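Local structure of ileal bile acid-binding protein (Danio rerio, 3ELX) at residues A[49-53]-A[64-69]; A[111-115]-A[127-132]. The protein binds bile acids such as cholate, which it probably carries through the cytoplasm, and is built as a beta barrel of the fatty acid-binding protein family. The contacts are given in a common frame with arbitrary orientation. Numbering follows the deposited sequence.

Interaction 1: A[49-53]-A[64-69]. With EDO (1,2-ethanediol), chain B.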
ATOM      1  N   ASP A  49       0.885  10.554 -14.450  1.00  9.41           N
ATOM      2  CA  ASP A  49       0.082  10.705 -13.233  1.00  9.82           C
ATOM      3  C   ASP A  49      -0.961   9.597 -13.089  1.00  9.45           C
ATOM      4  O   ASP A  49      -1.619   9.490 -12.051  1.00  9.89           O
ATOM      5  CB  ASP A  49      -0.653  12.042 -13.241  1.00 10.53           C
ATOM      6  CG  ASP A  49       0.283  13.232 -13.113  1.00 12.48           C
ATOM      7  OD1 ASP A  49      -0.131  14.343 -13.496  1.00 16.03           O
ATOM      8  OD2 ASP A  49       1.420  13.043 -12.627  1.00 15.94           O
ATOM      9  N   ASP A  50      -1.102   8.783 -14.134  1.00  9.42           N
ATOM     10  CA  ASP A  50      -2.121   7.735 -14.187  1.00  9.89           C
ATOM     11  C   ASP A  50      -1.559   6.405 -13.686  1.00  9.84           C
ATOM     12  O   ASP A  50      -0.685   5.810 -14.328  1.00  9.84           O
ATOM     13  CB  ASP A  50      -2.613   7.634 -15.638  1.00 10.62           C
ATOM     14  CG  ASP A  50      -3.705   6.598 -15.837  1.00 13.99           C
ATOM     15  OD1 ASP A  50      -3.704   5.559 -15.151  1.00 16.34           O
ATOM     16  OD2 ASP A  50      -4.546   6.818 -16.745  1.00 18.27           O
ATOM     17  N   PHE A  51      -2.065   5.934 -12.544  1.00  9.43           N
ATOM     18  CA  PHE A  51      -1.590   4.678 -11.939  1.00  9.14           C
ATOM     19  C   PHE A  51      -2.659   3.601 -11.930  1.00  9.57           C
ATOM     20  O   PHE A  51      -3.835   3.884 -11.682  1.00  9.93           O
ATOM     21  CB  PHE A  51      -1.201   4.882 -10.472  1.00  9.37           C
ATOM     22  CG  PHE A  51       0.084   5.616 -10.264  1.00  8.51           C
ATOM     23  CD1 PHE A  51       0.130   7.001 -10.373  1.00  9.76           C
ATOM     24  CD2 PHE A  51       1.244   4.923  -9.903  1.00 10.61           C
ATOM     25  CE1 PHE A  51       1.311   7.693 -10.161  1.00  9.75           C
ATOM     26  CE2 PHE A  51       2.440   5.615  -9.679  1.00 10.91           C
ATOM     27  CZ  PHE A  51       2.473   6.994  -9.806  1.00 11.17           C
ATOM     28  N   THR A  52      -2.233   2.363 -12.171  1.00  9.48           N
ATOM     29  CA  THR A  52      -3.044   1.180 -11.877  1.00  9.86           C
ATOM     30  C   THR A  52      -2.213   0.355 -10.908  1.00 10.06           C
ATOM     31  O   THR A  52      -1.108  -0.085 -11.248  1.00 10.08           O
ATOM     32  CB  THR A  52      -3.348   0.351 -13.139  1.00 10.48           C
ATOM     33  OG1 THR A  52      -3.999   1.178 -14.109  1.00 12.29           O
ATOM     34  CG2 THR A  52      -4.239  -0.851 -12.796  1.00 11.76           C
ATOM     35  N   TRP A  53      -2.751   0.149  -9.714  1.00  9.79           N
ATOM     36  CA  TRP A  53      -1.973  -0.399  -8.608  1.00 10.14           C
ATOM     37  C   TRP A  53      -2.674  -1.653  -8.119  1.00 10.24           C
ATOM     38  O   TRP A  53      -3.767  -1.577  -7.578  1.00 10.44           O
ATOM     39  CB  TRP A  53      -1.923   0.650  -7.497  1.00 10.77           C
ATOM     40  CG  TRP A  53      -0.839   0.437  -6.498  1.00 11.00           C
ATOM     41  CD1 TRP A  53      -0.744  -0.571  -5.579  1.00 12.09           C
ATOM     42  CD2 TRP A  53       0.314   1.269  -6.307  1.00 10.54           C
ATOM     43  NE1 TRP A  53       0.400  -0.416  -4.824  1.00 12.80           N
ATOM     44  CE2 TRP A  53       1.064   0.705  -5.255  1.00 12.05           C
ATOM     45  CE3 TRP A  53       0.776   2.444  -6.918  1.00 11.70           C
ATOM     46  CZ2 TRP A  53       2.253   1.276  -4.796  1.00 13.02           C
ATOM     47  CZ3 TRP A  53       1.970   3.005  -6.470  1.00 12.12           C
ATOM     48  CH2 TRP A  53       2.693   2.413  -5.420  1.00 12.80           C
ATOM     49  N   THR A  64      -7.289  -3.813  -6.735  1.00 12.77           N
ATOM     50  CA  THR A  64      -6.796  -2.903  -7.764  1.00 13.20           C
ATOM     51  C   THR A  64      -7.349  -1.505  -7.551  1.00 13.01           C
ATOM     52  O   THR A  64      -8.565  -1.311  -7.429  1.00 13.08           O
ATOM     53  CB  THR A  64      -7.181  -3.393  -9.173  1.00 14.01           C
ATOM     54  OG1 THR A  64      -6.637  -4.697  -9.372  1.00 16.29           O
ATOM     55  CG2 THR A  64      -6.619  -2.478 -10.250  1.00 14.74           C
ATOM     56  N   ASN A  65      -6.443  -0.541  -7.496  1.00 12.29           N
ATOM     57  CA  ASN A  65      -6.817   0.864  -7.440  1.00 12.19           C
ATOM     58  C   ASN A  65      -6.287   1.576  -8.656  1.00 11.98           C
ATOM     59  O   ASN A  65      -5.110   1.456  -8.988  1.00 12.42           O
ATOM     60  CB  ASN A  65      -6.304   1.524  -6.166  1.00 13.10           C
ATOM     61  CG  ASN A  65      -7.249   1.321  -5.004  1.00 13.98           C
ATOM     62  OD1 ASN A  65      -8.446   1.562  -5.135  1.00 17.90           O
ATOM     63  ND2 ASN A  65      -6.729   0.853  -3.881  1.00 16.15           N
ATOM     64  N   LYS A  66      -7.187   2.285  -9.330  1.00 11.60           N
ATOM     65  CA  LYS A  66      -6.837   3.124 -10.467  1.00 11.56           C
ATOM     66  C   LYS A  66      -7.079   4.565 -10.058  1.00 11.48           C
ATOM     67  O   LYS A  66      -8.193   4.941  -9.649  1.00 12.32           O
ATOM     68  CB  LYS A  66      -7.675   2.768 -11.695  1.00 11.88           C
ATOM     69  CG  LYS A  66      -7.378   1.385 -12.226  1.00 14.71           C
ATOM     70  CD  LYS A  66      -8.422   0.933 -13.233  1.00 20.43           C
ATOM     71  CE  LYS A  66      -7.954   1.115 -14.670  1.00 23.49           C
ATOM     72  NZ  LYS A  66      -7.696   2.535 -15.028  1.00 25.98           N
ATOM     73  N   PHE A  67      -6.017   5.358 -10.123  1.00 10.48           N
ATOM     74  CA  PHE A  67      -6.117   6.758  -9.734  1.00 10.36           C
ATOM     75  C   PHE A  67      -5.242   7.634 -10.600  1.00 10.19           C
ATOM     76  O   PHE A  67      -4.256   7.162 -11.172  1.00 10.71           O
ATOM     77  CB  PHE A  67      -5.782   6.952  -8.248  1.00 10.88           C
ATOM     78  CG  PHE A  67      -4.408   6.475  -7.853  1.00 11.10           C
ATOM     79  CD1 PHE A  67      -4.220   5.178  -7.365  1.00 11.13           C
ATOM     80  CD2 PHE A  67      -3.298   7.326  -7.944  1.00 11.27           C
ATOM     81  CE1 PHE A  67      -2.935   4.726  -6.983  1.00 11.48           C
ATOM     82  CE2 PHE A  67      -2.020   6.890  -7.556  1.00 11.88           C
ATOM     83  CZ  PHE A  67      -1.835   5.595  -7.082  1.00 11.20           C
ATOM     84  N   ILE A  68      -5.625   8.900 -10.718  1.00  9.30           N
ATOM     85  CA  ILE A  68      -4.783   9.903 -11.373  1.00  8.97           C
ATOM     86  C   ILE A  68      -4.381  10.903 -10.304  1.00  8.92           C
ATOM     87  O   ILE A  68      -5.241  11.486  -9.633  1.00  8.70           O
ATOM     88  CB  ILE A  68      -5.522  10.608 -12.540  1.00  9.09           C
ATOM     89  CG1 ILE A  68      -5.880   9.569 -13.612  1.00 10.67           C
ATOM     90  CG2 ILE A  68      -4.661  11.741 -13.115  1.00  9.40           C
ATOM     91  CD1 ILE A  68      -6.868  10.061 -14.646  1.00 13.78           C
ATOM     92  N   VAL A  69      -3.079  11.085 -10.126  1.00  9.38           N
ATOM     93  CA  VAL A  69      -2.602  12.025  -9.107  1.00 10.06           C
ATOM     94  C   VAL A  69      -3.235  13.400  -9.338  1.00 10.11           C
ATOM     95  O   VAL A  69      -3.265  13.897 -10.464  1.00  9.45           O
ATOM     96  CB  VAL A  69      -1.069  12.124  -9.103  1.00 10.64           C
ATOM     97  CG1 VAL A  69      -0.579  13.135  -8.054  1.00 12.30           C
ATOM     98  CG2 VAL A  69      -0.462  10.751  -8.840  1.00 12.23           C
TER
HETATM   99  C1  EDO B 200      -1.465   1.232  -2.310  1.00 25.68           C
HETATM  100  O1  EDO B 200      -1.695   1.564  -1.153  1.00 27.14           O
HETATM  101  C2  EDO B 200      -2.395   1.639  -3.427  1.00 24.60           C
HETATM  102  O2  EDO B 200      -3.567   0.811  -3.405  1.00 24.57           O
HETATM  103  O   HOH W   1      -2.482  14.975 -12.796  1.00 27.94           O
HETATM  104  O   HOH W   2      -5.631   4.651 -13.630  1.00 30.00           O
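Strands 50-53 and 64-68 run antiparallel, their axes 4.7 Å apart at closest, as the two arms of a beta hairpin, and their alternating side chains divide a wet face from a largely aromatic inner one with one polar residue, Asn65. Phe51 and Trp53 make hydrogen-bonded pairs with Phe67 and Asn65: Phe51 N to Phe67 O 2.9 Å, Phe67 N to Phe51 O 3.1 Å, Trp53 N to Asn65 O 2.8 Å, Asn65 N to Trp53 O 2.9 Å. Phe67 takes the p rotamer, which folds its ring back across the neighbouring strand: Phe51 CB sits over the ring face, 3.8 Å from the centroid, as a CH-pi contact. Phe51 itself is m, so the two rings lie nearly parallel (14°) but slid apart, centroids 5.1 Å from each other, and Phe51 CE1 meets Val69 CG2 at 3.8 Å. Trp53, in t, brings CE3 to the edge of Phe67 (4.1 Å from CZ); 1,2-ethanediol C2 lies over one indole face while Asn65 ND2 donates to its O2 (3.2 Å). Asn65 OD1 accepts from the backbone of Glu76. On the other face, one water donates to Asp50 OD1 and Phe51 O. The chemistry thus sets a mainly aromatic barrel interior, beside cholate-site residue Leu94, against a hydrated exterior.

Interaction 2: A[111-115]-A[127-132]; sequences KLVET and LVRTSK
Two extended strands of one hairpin, 111-115 and 127-132, run antiparallel at 163° with axes 4.6 Å apart at closest. Leu112, Glu114, Arg129 and Ser131 lie on one, buried face; Val113, Thr115, Val128 and Thr130 on the other. Lys111 (chi1 and chi2 both m) lays CB 3.7 Å from Thr130 CG2, and its NZ leaves the pair to form a salt bridge with Glu13. Leu112 makes a hydrogen-bonded pair with Ser131: Leu112 N to Ser131 O is 2.9 Å, Ser131 N to Leu112 O 2.8 Å. Val113 (t) faces Thr130 in a non-hydrogen-bonded pair, CA to CA 4.5 Å, and Val113 CG1 touches Val128 CG1 at 4.1 Å. Glu114 returns to a hydrogen-bonded pair, with Arg129, both N-to-O distances between Glu114 and Arg129 being 2.8 Å. Here chi1 m and chi2 t in both residues, with Arg129 chi3 near 36°, bring Arg129 NH1 to Glu114 OE2 at 2.8 Å, a salt bridge whose hydrogen bond is weak; Arg129 NH2 hydrogen-bonds Thr12 OG1 on the adjacent strand 8-16. A water sits 2.7 Å from Glu114 OE2, 3.0 Å from Leu112 O and 2.6 Å from Ser131 OG. Thr115 closes the walk opposite Val128, CA to CA 4.5 Å. The hairpin belongs to the up-and-down antiparallel meander forming this family's barrel. A buried ion pair, with water tying Glu114 to Ser131 and the Leu112 backbone, implies a polar, hydrated patch on the inner face.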
ATOM      1  N   LYS A 111      14.083   0.185  -4.449  1.00 14.31           N
ATOM      2  CA  LYS A 111      13.046  -0.622  -3.788  1.00 13.13           C
ATOM      3  C   LYS A 111      11.759   0.177  -3.641  1.00 12.42           C
ATOM      4  O   LYS A 111      11.799   1.398  -3.534  1.00 12.07           O
ATOM      5  CB  LYS A 111      13.489  -1.062  -2.395  1.00 13.01           C
ATOM      6  CG  LYS A 111      14.917  -1.557  -2.296  1.00 15.08           C
ATOM      7  CD  LYS A 111      15.008  -3.014  -2.590  1.00 17.33           C
ATOM      8  CE  LYS A 111      16.432  -3.468  -2.342  1.00 18.66           C
ATOM      9  NZ  LYS A 111      16.465  -4.825  -1.774  1.00 22.43           N
ATOM     10  N   LEU A 112      10.631  -0.525  -3.626  1.00 11.13           N
ATOM     11  CA  LEU A 112       9.330   0.094  -3.364  1.00 10.97           C
ATOM     12  C   LEU A 112       9.124   0.147  -1.858  1.00 10.65           C
ATOM     13  O   LEU A 112       9.050  -0.892  -1.207  1.00 10.48           O
ATOM     14  CB  LEU A 112       8.214  -0.717  -4.033  1.00 10.52           C
ATOM     15  CG  LEU A 112       6.766  -0.271  -3.801  1.00 11.70           C
ATOM     16  CD1 LEU A 112       6.519   1.067  -4.426  1.00 14.18           C
ATOM     17  CD2 LEU A 112       5.785  -1.314  -4.338  1.00 11.89           C
ATOM     18  N   VAL A 113       9.043   1.358  -1.301  1.00 10.21           N
ATOM     19  CA  VAL A 113       8.893   1.517   0.140  1.00 10.66           C
ATOM     20  C   VAL A 113       7.539   2.124   0.456  1.00 10.73           C
ATOM     21  O   VAL A 113       7.251   3.248   0.044  1.00 11.19           O
ATOM     22  CB  VAL A 113       9.999   2.404   0.737  1.00 11.18           C
ATOM     23  CG1 VAL A 113       9.842   2.469   2.250  1.00 11.98           C
ATOM     24  CG2 VAL A 113      11.392   1.852   0.369  1.00 11.61           C
ATOM     25  N   GLU A 114       6.728   1.370   1.191  1.00 10.29           N
ATOM     26  CA  GLU A 114       5.342   1.736   1.467  1.00 11.00           C
ATOM     27  C   GLU A 114       5.149   1.892   2.964  1.00 10.60           C
ATOM     28  O   GLU A 114       5.390   0.955   3.721  1.00 11.06           O
ATOM     29  CB  GLU A 114       4.402   0.669   0.926  1.00 11.74           C
ATOM     30  CG  GLU A 114       4.465   0.531  -0.577  1.00 13.59           C
ATOM     31  CD  GLU A 114       3.569  -0.574  -1.085  1.00 19.34           C
ATOM     32  OE1 GLU A 114       2.359  -0.319  -1.272  1.00 20.71           O
ATOM     33  OE2 GLU A 114       4.075  -1.696  -1.292  1.00 20.71           O
ATOM     34  N   THR A 115       4.741   3.087   3.386  1.00 10.21           N
ATOM     35  CA  THR A 115       4.589   3.376   4.811  1.00 10.20           C
ATOM     36  C   THR A 115       3.121   3.675   5.120  1.00 10.28           C
ATOM     37  O   THR A 115       2.543   4.613   4.549  1.00 10.66           O
ATOM     38  CB  THR A 115       5.461   4.577   5.218  1.00 10.33           C
ATOM     39  OG1 THR A 115       6.833   4.334   4.886  1.00 11.60           O
ATOM     40  CG2 THR A 115       5.330   4.871   6.723  1.00 11.34           C
ATOM     41  N   LEU A 127       3.371   0.866   9.779  1.00 10.68           N
ATOM     42  CA  LEU A 127       3.813  -0.288   9.010  1.00 11.43           C
ATOM     43  C   LEU A 127       4.701   0.200   7.866  1.00 11.40           C
ATOM     44  O   LEU A 127       4.295   1.056   7.079  1.00 11.66           O
ATOM     45  CB  LEU A 127       2.613  -1.047   8.449  1.00 11.46           C
ATOM     46  CG  LEU A 127       2.853  -2.081   7.351  1.00 12.61           C
ATOM     47  CD1 LEU A 127       3.729  -3.235   7.833  1.00 13.53           C
ATOM     48  CD2 LEU A 127       1.508  -2.596   6.826  1.00 13.52           C
ATOM     49  N   VAL A 128       5.918  -0.333   7.797  1.00 11.22           N
ATOM     50  CA  VAL A 128       6.808  -0.051   6.679  1.00 11.94           C
ATOM     51  C   VAL A 128       7.081  -1.339   5.919  1.00 12.02           C
ATOM     52  O   VAL A 128       7.627  -2.287   6.473  1.00 11.68           O
ATOM     53  CB  VAL A 128       8.162   0.549   7.132  1.00 12.10           C
ATOM     54  CG1 VAL A 128       9.016   0.903   5.914  1.00 13.81           C
ATOM     55  CG2 VAL A 128       7.967   1.777   8.027  1.00 13.23           C
ATOM     56  N   ARG A 129       6.683  -1.366   4.651  1.00 11.79           N
ATOM     57  CA  ARG A 129       6.927  -2.521   3.785  1.00 13.25           C
ATOM     58  C   ARG A 129       7.907  -2.133   2.697  1.00 12.46           C
ATOM     59  O   ARG A 129       7.750  -1.097   2.063  1.00 12.39           O
ATOM     60  CB  ARG A 129       5.621  -2.986   3.139  1.00 13.46           C
ATOM     61  CG  ARG A 129       4.595  -3.571   4.106  1.00 16.37           C
ATOM     62  CD  ARG A 129       3.397  -4.212   3.371  1.00 18.07           C
ATOM     63  NE  ARG A 129       3.809  -4.858   2.130  1.00 22.56           N
ATOM     64  CZ  ARG A 129       3.617  -4.352   0.914  1.00 24.45           C
ATOM     65  NH1 ARG A 129       2.984  -3.199   0.753  1.00 27.45           N
ATOM     66  NH2 ARG A 129       4.051  -5.010  -0.148  1.00 26.19           N
ATOM     67  N   THR A 130       8.922  -2.967   2.478  1.00 11.01           N
ATOM     68  CA  THR A 130       9.908  -2.713   1.442  1.00 11.32           C
ATOM     69  C   THR A 130       9.866  -3.898   0.488  1.00 11.01           C
ATOM     70  O   THR A 130      10.007  -5.034   0.924  1.00 11.54           O
ATOM     71  CB  THR A 130      11.319  -2.580   2.042  1.00 11.38           C
ATOM     72  OG1 THR A 130      11.336  -1.483   2.964  1.00 12.36           O
ATOM     73  CG2 THR A 130      12.350  -2.340   0.938  1.00 12.76           C
ATOM     74  N   SER A 131       9.662  -3.615  -0.797  1.00  9.97           N
ATOM     75  CA  SER A 131       9.540  -4.659  -1.821  1.00  9.75           C
ATOM     76  C   SER A 131      10.628  -4.523  -2.864  1.00  9.98           C
ATOM     77  O   SER A 131      11.024  -3.406  -3.214  1.00  9.62           O
ATOM     78  CB  SER A 131       8.168  -4.558  -2.518  1.00 10.15           C
ATOM     79  OG  SER A 131       7.083  -4.701  -1.612  1.00 10.71           O
ATOM     80  N   LYS A 132      11.110  -5.666  -3.350  1.00  9.49           N
ATOM     81  CA  LYS A 132      12.091  -5.713  -4.428  1.00 10.17           C
ATOM     82  C   LYS A 132      11.412  -6.069  -5.743  1.00  9.88           C
ATOM     83  O   LYS A 132      10.366  -6.723  -5.764  1.00  9.76           O
ATOM     84  CB  LYS A 132      13.199  -6.728  -4.106  1.00 10.20           C
ATOM     85  CG  LYS A 132      12.722  -8.169  -3.979  1.00 12.32           C
ATOM     86  CD  LYS A 132      13.882  -9.129  -3.735  1.00 12.49           C
ATOM     87  CE  LYS A 132      13.364 -10.565  -3.707  1.00 15.54           C
ATOM     88  NZ  LYS A 132      14.402 -11.550  -3.275  1.00 17.50           N
TER
HETATM   89  O   HOH W   3       6.550  -2.369  -0.554  1.00 11.98           O

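Overall arrangement
Each contact lies within a beta hairpin of the same antiparallel sheet, which curls into the beta barrel of the family, and their centres lie about 18 Å apart. Interaction 1 closes before interaction 2 opens along the chain. In the sheet, strands 41-47 and 8-16 separate strand 50-57 of the first from strand 124-133 of the second, yet across the interior the two meet: Trp53 CZ2 packs 3.9 Å from Glu114 OE1, and Trp53 CH2 4.2 Å from Leu112 CD1. Gln55 has its side chain about 4 Å from those of both Trp53 and Glu114, so both contacts probably line the same internal cavity, consistent with the cholate contact of Gln55 seen in a structure of this protein.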